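Local structure of tapirin (Caldicellulosiruptor kristjanssonii, 6N2B) at residues 205-210 against 225-230; 243-248 against 264-269. The protein probably attaches to cellulose as a cell-surface adhesion protein, through a calcium-bearing C-terminal domain built as a beta-helix. All blocks are in the same frame, centred on the assembly; numbering follows the deposited sequence.

In the fold
The two contacts lie next to each other in the parallel beta-helix, their centres about 10 Å apart. Interaction 1 joins strand 207-211 to strand 227-230, and interaction 2 continues the series by joining 240-250 to 263-266 and 269-272. Strands 227-230 and 240-250 are direct neighbours: G226 O is 2.8 Å from N246 N, and I228 N is 2.9 Å from N247 O, both probable hydrogen bonds. A side chain links the contacts too, with S227 OG of interaction 1 hydrogen-bonded to N247 N of interaction 2. Both contacts lie away from the calcium site of D429, V431, A433, L436 and E465.

Interaction 1: 205-210 against 225-230; sequences FEYAVY and GGSIYS
E206 and S227 make the polar side-chain contact here. CG of E206 is anti to the backbone N (chi1 154°) and the chain then bends at chi2, which swings the carboxylate around to S227; OG of the serine donates to E206 OE2, though the modelled separation is too short to be taken literally at this resolution. OE2 also accepts from N246 ND2, so this buried oxygen has two donors.

The backbones run parallel and their pairing shifts by one residue. Y207 pairs with S227, but V209 pairs with I228, a beta bulge that takes up A208 where the first chain turns a corner. S227 O receives V209 N at 3.2 Å in a nearly straight bond, and A208 N adds a weak second one. Beyond the bulge, Y229 N donates to V209 O at 2.8 Å, while S227 N reaches E206 O only weakly.

Aromatic packing fills out one side. CB of S227 sits over the face of the Y207 ring, 3.7 Å from its centroid, a CH-pi contact, and Y229 CB packs against Y207 CE2. Y210 and Y229 run alongside each other in the same direction, in an offset stack with centroids 4.7 Å apart and planes inclined by 29°; Y229 CD2 lies over the Y210 ring toward its rim. On the other face of the sheet V209 CB meets I228 CG1 more loosely, at 4.4 Å.

Around this pair, the Y207 hydroxyl is hydrogen-bonded to W201 O, and the F417 ring stacks on Y229. Strand 510-513 pairs with the 207-211 edge and strand 240-250 with the 227-230 edge, both in parallel, while L529 and Y531 of strand 526-531 pack against V209 and A208. The contact thus joins two strands that are neighbours in the buried wall of the beta-helix.

Interaction 2: 243-248 against 264-269; sequences IGVNNL and IEIKEI
N246 and K267 reach out together: the asparagine CG stands beside its own backbone N (chi1 -74°), and the lysine chain bends at chi3 (72°), which places CE near the amide oxygen. NZ then donates to N246 OD1 at 2.8 Å, in the plane of the carbonyl. In N247, chi1 of -46° sets CG anti to the carbonyl carbon, and OD1 accepts I269 N on a lone pair, 3.2 Å away and nearly straight. The backbones supply K267 N to V245 O at 2.8 Å, E268 N to N246 O at 2.9 Å, and L248 N to I269 O at 3.1 Å. On the face that carries V245 and I266, the I266 CD1 methyl meets L248 CB at 3.6 Å and V245 CG1 at 3.8 Å. At the G244 corner E265 OE1 takes a weak bond from G244 N, and a water joins K267 NZ to G244 O. At the corner of 267-268, then, the N247 side chain takes up a backbone N-H as a carbonyl would in regular pairing, and the lysine ammonium, held by an amide oxygen and a water, probably keeps its charge on the exposed K267 side of the corner.

Interaction 1: 205-210 against 225-230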
loop_
_atom_site.group_PDB
_atom_site.type_symbol
_atom_site.label_atom_id
_atom_site.label_comp_id
_atom_site.label_asym_id
_atom_site.label_seq_id
_atom_site.Cartn_x
_atom_site.Cartn_y
_atom_site.Cartn_z
ATOM N N PHE A 205 -9.662 12.199 -0.865
ATOM C CA PHE A 205 -10.636 11.492 -1.686
ATOM C C PHE A 205 -10.010 10.702 -2.827
ATOM O O PHE A 205 -10.750 10.081 -3.602
ATOM C CB PHE A 205 -11.678 12.490 -2.202
ATOM C CG PHE A 205 -12.431 13.147 -1.087
ATOM C CD1 PHE A 205 -13.421 12.454 -0.408
ATOM C CD2 PHE A 205 -12.082 14.409 -0.644
ATOM C CE1 PHE A 205 -14.087 13.028 0.658
ATOM C CE2 PHE A 205 -12.732 14.976 0.422
ATOM C CZ PHE A 205 -13.743 14.285 1.073
ATOM N N GLU A 206 -8.678 10.705 -2.939
ATOM C CA GLU A 206 -7.970 9.815 -3.846
ATOM C C GLU A 206 -7.751 8.425 -3.250
ATOM O O GLU A 206 -7.456 7.481 -3.988
ATOM C CB GLU A 206 -6.636 10.455 -4.253
ATOM C CG GLU A 206 -5.488 9.494 -4.672
ATOM C CD GLU A 206 -5.777 8.673 -5.951
ATOM O OE1 GLU A 206 -6.679 9.046 -6.738
ATOM O OE2 GLU A 206 -5.104 7.633 -6.154
ATOM N N TYR A 207 -7.952 8.243 -1.955
ATOM C CA TYR A 207 -7.544 7.000 -1.318
ATOM C C TYR A 207 -8.649 5.945 -1.371
ATOM O O TYR A 207 -9.827 6.241 -1.133
ATOM C CB TYR A 207 -7.072 7.279 0.110
ATOM C CG TYR A 207 -5.705 7.905 0.006
ATOM C CD1 TYR A 207 -5.557 9.268 -0.278
ATOM C CD2 TYR A 207 -4.559 7.121 0.082
ATOM C CE1 TYR A 207 -4.305 9.835 -0.424
ATOM C CE2 TYR A 207 -3.298 7.677 -0.072
ATOM C CZ TYR A 207 -3.175 9.029 -0.329
ATOM O OH TYR A 207 -1.912 9.559 -0.486
ATOM N N ALA A 208 -8.259 4.729 -1.775
ATOM C CA ALA A 208 -9.113 3.572 -1.567
ATOM C C ALA A 208 -9.090 3.158 -0.099
ATOM O O ALA A 208 -10.129 2.799 0.479
ATOM C CB ALA A 208 -8.670 2.427 -2.471
ATOM N N VAL A 209 -7.921 3.244 0.528
ATOM C CA VAL A 209 -7.775 3.000 1.954
ATOM C C VAL A 209 -7.044 4.196 2.547
ATOM O O VAL A 209 -5.885 4.451 2.206
ATOM C CB VAL A 209 -7.017 1.692 2.247
ATOM C CG1 VAL A 209 -6.896 1.456 3.740
ATOM C CG2 VAL A 209 -7.710 0.527 1.606
ATOM N N TYR A 210 -7.715 4.931 3.419
ATOM C CA TYR A 210 -7.075 5.977 4.209
ATOM C C TYR A 210 -7.162 5.549 5.663
ATOM O O TYR A 210 -8.258 5.475 6.222
ATOM C CB TYR A 210 -7.746 7.330 3.996
ATOM C CG TYR A 210 -7.021 8.471 4.670
ATOM C CD1 TYR A 210 -7.243 8.767 6.010
ATOM C CD2 TYR A 210 -6.114 9.261 3.966
ATOM C CE1 TYR A 210 -6.583 9.805 6.626
ATOM C CE2 TYR A 210 -5.447 10.308 4.575
ATOM C CZ TYR A 210 -5.686 10.576 5.904
ATOM O OH TYR A 210 -5.033 11.626 6.525
ATOM N N GLY A 225 -7.088 0.236 -7.880
ATOM C CA GLY A 225 -7.197 1.660 -8.098
ATOM C C GLY A 225 -7.034 2.422 -6.811
ATOM O O GLY A 225 -6.869 1.861 -5.719
ATOM N N GLY A 226 -7.104 3.742 -6.946
ATOM C CA GLY A 226 -6.985 4.644 -5.810
ATOM C C GLY A 226 -5.604 4.560 -5.175
ATOM O O GLY A 226 -4.649 4.006 -5.722
ATOM N N SER A 227 -5.520 5.122 -3.978
ATOM C CA SER A 227 -4.276 5.097 -3.245
ATOM C C SER A 227 -4.524 4.559 -1.847
ATOM O O SER A 227 -5.664 4.409 -1.402
ATOM C CB SER A 227 -3.636 6.481 -3.196
ATOM O OG SER A 227 -3.411 6.971 -4.498
ATOM N N ILE A 228 -3.420 4.275 -1.167
ATOM C CA ILE A 228 -3.403 3.667 0.148
ATOM C C ILE A 228 -2.554 4.557 1.031
ATOM O O ILE A 228 -1.450 4.952 0.637
ATOM C CB ILE A 228 -2.819 2.242 0.099
ATOM C CG1 ILE A 228 -3.762 1.305 -0.653
ATOM C CG2 ILE A 228 -2.514 1.720 1.477
ATOM C CD1 ILE A 228 -3.030 0.316 -1.519
ATOM N N TYR A 229 -3.074 4.894 2.208
ATOM C CA TYR A 229 -2.351 5.677 3.198
ATOM C C TYR A 229 -2.513 5.021 4.553
ATOM O O TYR A 229 -3.606 4.564 4.899
ATOM C CB TYR A 229 -2.869 7.129 3.296
ATOM C CG TYR A 229 -2.316 7.849 4.514
ATOM C CD1 TYR A 229 -1.009 8.324 4.521
ATOM C CD2 TYR A 229 -3.083 8.023 5.668
ATOM C CE1 TYR A 229 -0.482 8.961 5.616
ATOM C CE2 TYR A 229 -2.564 8.654 6.778
ATOM C CZ TYR A 229 -1.258 9.126 6.743
ATOM O OH TYR A 229 -0.704 9.771 7.830
ATOM N N SER A 230 -1.442 5.026 5.332
ATOM C CA SER A 230 -1.523 4.703 6.749
ATOM C C SER A 230 -0.623 5.623 7.555
ATOM O O SER A 230 0.515 5.898 7.164
ATOM C CB SER A 230 -1.115 3.264 7.036
ATOM O OG SER A 230 -0.492 3.191 8.302
#

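Interaction 2: 243-248 against 264-269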
loop_
_atom_site.group_PDB
_atom_site.type_symbol
_atom_site.label_atom_id
_atom_site.label_comp_id
_atom_site.label_asym_id
_atom_site.label_seq_id
_atom_site.Cartn_x
_atom_site.Cartn_y
_atom_site.Cartn_z
ATOM N N ILE A 243 -3.739 -3.649 -7.307
ATOM C CA ILE A 243 -3.730 -3.635 -8.768
ATOM C C ILE A 243 -4.068 -2.231 -9.248
ATOM O O ILE A 243 -5.180 -1.740 -9.016
ATOM C CB ILE A 243 -4.715 -4.652 -9.357
ATOM C CG1 ILE A 243 -4.435 -6.049 -8.815
ATOM C CG2 ILE A 243 -4.628 -4.652 -10.866
ATOM C CD1 ILE A 243 -5.512 -7.048 -9.200
ATOM N N GLY A 244 -3.127 -1.593 -9.935
ATOM C CA GLY A 244 -3.348 -0.228 -10.381
ATOM C C GLY A 244 -3.427 0.826 -9.287
ATOM O O GLY A 244 -4.068 1.859 -9.493
ATOM N N VAL A 245 -2.786 0.599 -8.133
ATOM C CA VAL A 245 -2.749 1.602 -7.075
ATOM C C VAL A 245 -1.816 2.740 -7.478
ATOM O O VAL A 245 -0.688 2.518 -7.940
ATOM C CB VAL A 245 -2.304 0.965 -5.747
ATOM C CG1 VAL A 245 -1.824 2.035 -4.764
ATOM C CG2 VAL A 245 -3.444 0.180 -5.130
ATOM N N ASN A 246 -2.276 3.971 -7.290
ATOM C CA ASN A 246 -1.461 5.125 -7.654
ATOM C C ASN A 246 -0.366 5.395 -6.625
ATOM O O ASN A 246 0.822 5.451 -6.959
ATOM C CB ASN A 246 -2.356 6.351 -7.832
ATOM C CG ASN A 246 -3.167 6.291 -9.117
ATOM O OD1 ASN A 246 -2.691 5.802 -10.141
ATOM N ND2 ASN A 246 -4.396 6.786 -9.065
ATOM N N ASN A 247 -0.735 5.578 -5.370
ATOM C CA ASN A 247 0.264 5.788 -4.333
ATOM C C ASN A 247 0.004 4.862 -3.149
ATOM O O ASN A 247 -1.139 4.480 -2.875
ATOM C CB ASN A 247 0.293 7.269 -3.867
ATOM C CG ASN A 247 0.288 8.264 -5.042
ATOM O OD1 ASN A 247 1.282 8.395 -5.762
ATOM N ND2 ASN A 247 -0.821 8.973 -5.221
ATOM N N LEU A 248 1.084 4.482 -2.463
ATOM C CA LEU A 248 1.011 3.813 -1.166
ATOM C C LEU A 248 1.928 4.601 -0.248
ATOM O O LEU A 248 3.145 4.450 -0.332
ATOM C CB LEU A 248 1.442 2.357 -1.250
ATOM C CG LEU A 248 1.230 1.450 -0.027
ATOM C CD1 LEU A 248 1.392 0.019 -0.435
ATOM C CD2 LEU A 248 2.180 1.730 1.130
ATOM N N ILE A 264 1.909 -6.385 -5.810
ATOM C CA ILE A 264 1.695 -4.956 -5.574
ATOM C C ILE A 264 2.132 -4.154 -6.801
ATOM O O ILE A 264 3.267 -4.289 -7.270
ATOM C CB ILE A 264 2.431 -4.483 -4.310
ATOM C CG1 ILE A 264 1.753 -5.057 -3.075
ATOM C CG2 ILE A 264 2.403 -2.998 -4.200
ATOM C CD1 ILE A 264 2.656 -5.057 -1.855
ATOM N N GLU A 265 1.228 -3.314 -7.314
ATOM C CA GLU A 265 1.509 -2.413 -8.430
ATOM C C GLU A 265 1.349 -0.976 -7.972
ATOM O O GLU A 265 0.253 -0.570 -7.593
ATOM C CB GLU A 265 0.579 -2.668 -9.609
ATOM C CG GLU A 265 0.920 -3.902 -10.379
ATOM C CD GLU A 265 -0.254 -4.392 -11.180
ATOM O OE1 GLU A 265 -1.048 -3.547 -11.674
ATOM O OE2 GLU A 265 -0.387 -5.627 -11.309
ATOM N N ILE A 266 2.425 -0.206 -8.041
ATOM C CA ILE A 266 2.403 1.194 -7.661
ATOM C C ILE A 266 2.730 2.033 -8.885
ATOM O O ILE A 266 3.832 1.933 -9.435
ATOM C CB ILE A 266 3.384 1.486 -6.522
ATOM C CG1 ILE A 266 3.098 0.560 -5.335
ATOM C CG2 ILE A 266 3.233 2.946 -6.115
ATOM C CD1 ILE A 266 1.832 0.944 -4.555
ATOM N N LYS A 267 1.778 2.867 -9.306
ATOM C CA LYS A 267 1.950 3.619 -10.543
ATOM C C LYS A 267 2.782 4.865 -10.349
ATOM O O LYS A 267 3.474 5.288 -11.276
ATOM C CB LYS A 267 0.597 3.996 -11.117
ATOM C CG LYS A 267 -0.107 2.805 -11.698
ATOM C CD LYS A 267 -1.571 3.074 -11.847
ATOM C CE LYS A 267 -1.844 4.054 -12.968
ATOM N NZ LYS A 267 -3.162 4.723 -12.733
ATOM N N GLU A 268 2.733 5.473 -9.166
ATOM C CA GLU A 268 3.483 6.690 -8.916
ATOM C C GLU A 268 4.386 6.440 -7.729
ATOM O O GLU A 268 5.424 5.774 -7.869
ATOM C CB GLU A 268 2.531 7.885 -8.768
ATOM C CG GLU A 268 1.809 8.285 -10.082
ATOM C CD GLU A 268 2.762 8.470 -11.287
ATOM O OE1 GLU A 268 3.953 8.827 -11.074
ATOM O OE2 GLU A 268 2.316 8.268 -12.452
ATOM N N ILE A 269 4.047 6.921 -6.531
ATOM C CA ILE A 269 4.979 6.946 -5.406
ATOM C C ILE A 269 4.583 5.915 -4.357
ATOM O O ILE A 269 3.430 5.876 -3.908
ATOM C CB ILE A 269 5.062 8.346 -4.777
ATOM C CG1 ILE A 269 5.789 9.306 -5.726
ATOM C CG2 ILE A 269 5.747 8.275 -3.412
ATOM C CD1 ILE A 269 5.170 10.689 -5.830
HETATM O O HOH W 1 -5.359 3.601 -11.678
#